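Local coordinates for protein cytochrome c-552 (Thiobacillus ferrooxidans, PDB 1H1O) that carries electrons in the periplasm as a diheme, high-potential cytochrome of the c4 type, at residues 100-105 with 173-178. Sequence-based numbering, arbitrary orientation.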
loop_
_atom_site.group_PDB
_atom_site.type_symbol
_atom_site.label_atom_id
_atom_site.label_comp_id
_atom_site.label_asym_id
_atom_site.label_seq_id
_atom_site.Cartn_x
_atom_site.Cartn_y
_atom_site.Cartn_z
ATOM N N ALA A 100 8.674 13.161 8.116
ATOM C CA ALA A 100 7.592 13.627 7.243
ATOM C C ALA A 100 8.079 14.630 6.185
ATOM O O ALA A 100 7.806 14.462 4.993
ATOM C CB ALA A 100 6.454 14.246 8.081
ATOM N N LYS A 101 8.796 15.662 6.623
ATOM C CA LYS A 101 9.339 16.674 5.714
ATOM C C LYS A 101 10.210 16.018 4.653
ATOM O O LYS A 101 10.068 16.269 3.461
ATOM C CB LYS A 101 10.190 17.684 6.479
ATOM C CG LYS A 101 9.429 18.828 7.102
ATOM C CD LYS A 101 10.391 19.975 7.402
ATOM C CE LYS A 101 11.217 20.317 6.156
ATOM N NZ LYS A 101 12.084 21.531 6.320
ATOM N N GLU A 102 11.132 15.185 5.111
ATOM C CA GLU A 102 12.032 14.460 4.229
ATOM C C GLU A 102 11.220 13.696 3.196
ATOM O O GLU A 102 11.430 13.834 1.997
ATOM C CB GLU A 102 12.834 13.459 5.046
ATOM C CG GLU A 102 13.579 14.086 6.175
ATOM C CD GLU A 102 14.662 14.971 5.657
ATOM O OE1 GLU A 102 15.285 15.690 6.462
ATOM O OE2 GLU A 102 14.893 14.934 4.433
ATOM N N GLY A 103 10.293 12.884 3.694
ATOM C CA GLY A 103 9.453 12.077 2.835
ATOM C C GLY A 103 8.632 12.907 1.883
ATOM O O GLY A 103 8.381 12.483 0.753
ATOM N N LYS A 104 8.206 14.090 2.321
ATOM C CA LYS A 104 7.398 14.924 1.448
ATOM C C LYS A 104 8.212 15.366 0.242
ATOM O O LYS A 104 7.741 15.302 -0.894
ATOM C CB LYS A 104 6.869 16.160 2.179
ATOM C CG LYS A 104 5.952 17.000 1.299
ATOM C CD LYS A 104 5.339 18.171 2.044
ATOM C CE LYS A 104 4.349 18.894 1.144
ATOM N NZ LYS A 104 3.998 20.239 1.671
ATOM N N ALA A 105 9.438 15.812 0.497
ATOM C CA ALA A 105 10.315 16.269 -0.574
ATOM C C ALA A 105 10.553 15.114 -1.537
ATOM O O ALA A 105 10.526 15.290 -2.753
ATOM C CB ALA A 105 11.629 16.757 0.004
ATOM N N MET A 173 12.979 5.243 2.836
ATOM C CA MET A 173 11.725 4.497 2.902
ATOM C C MET A 173 10.947 4.980 4.112
ATOM O O MET A 173 9.734 5.167 4.048
ATOM C CB MET A 173 11.968 3.001 3.069
ATOM C CG MET A 173 12.471 2.292 1.837
ATOM S SD MET A 173 12.673 0.550 2.198
ATOM C CE MET A 173 13.465 0.006 0.677
ATOM N N LYS A 174 11.659 5.179 5.216
ATOM C CA LYS A 174 11.048 5.644 6.458
ATOM C C LYS A 174 10.466 7.059 6.294
ATOM O O LYS A 174 9.381 7.362 6.789
ATOM C CB LYS A 174 12.083 5.628 7.583
ATOM C CG LYS A 174 12.571 4.235 7.966
ATOM C CD LYS A 174 13.595 4.321 9.089
ATOM C CE LYS A 174 13.971 2.946 9.622
ATOM N NZ LYS A 174 14.985 3.058 10.707
ATOM N N ASP A 175 11.193 7.919 5.591
ATOM C CA ASP A 175 10.713 9.270 5.376
ATOM C C ASP A 175 9.479 9.285 4.525
ATOM O O ASP A 175 8.465 9.844 4.924
ATOM C CB ASP A 175 11.813 10.114 4.769
ATOM C CG ASP A 175 12.943 10.274 5.726
ATOM O OD1 ASP A 175 12.691 9.862 6.874
ATOM O OD2 ASP A 175 14.034 10.778 5.372
ATOM N N VAL A 176 9.537 8.650 3.366
ATOM C CA VAL A 176 8.362 8.628 2.523
ATOM C C VAL A 176 7.207 7.977 3.290
ATOM O O VAL A 176 6.074 8.429 3.195
ATOM C CB VAL A 176 8.637 7.883 1.215
ATOM C CG1 VAL A 176 7.428 7.971 0.303
ATOM C CG2 VAL A 176 9.834 8.509 0.532
ATOM N N ALA A 177 7.494 6.936 4.069
ATOM C CA ALA A 177 6.448 6.277 4.843
ATOM C C ALA A 177 5.864 7.234 5.885
ATOM O O ALA A 177 4.642 7.357 6.013
ATOM C CB ALA A 177 6.995 5.016 5.534
ATOM N N ALA A 178 6.740 7.898 6.634
ATOM C CA ALA A 178 6.291 8.836 7.650
ATOM C C ALA A 178 5.355 9.823 6.968
ATOM O O ALA A 178 4.200 9.983 7.367
ATOM C CB ALA A 178 7.478 9.564 8.260
#
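Gly103 and Val176 mark where the two helices cross almost at right angles, at -94°, with their axes only 6.5 Å apart. The CA atoms of this pair stand 3.6 Å from each other, backbone against backbone. The absence of a side chain at Gly103 lets the backbones meet, and its CA donates a C-H...O contact to Asp175 O, at 3.2 Å with an angle of 151° at the hydrogen. On one flank of the crossing Asp175 and Glu102 run alongside each other in the same direction. Asp175 CG sits anti to its own carbonyl carbon (chi1 -65°), which brings OD2 to 3.0 Å from Glu102 CB. Glu102 bends at chi2, carrying its carboxylate off from the partner helix, yet its OE2 still lies 4.3 Å from Asp175 OD2, close enough that the like charges probably raise the affinity of one of them for a proton. On another flank, the methyl of Ala178 packs against Ala100, its CB 3.8 Å from Ala100 N. Val176 turns from the crossing and touches the second heme, near Cys119, its predicted covalent attachment residue. Such perpendicular packing of a domain's N- and C-terminal helices, here 100-109 and 170-182 of the second, is the class I cytochrome c hallmark.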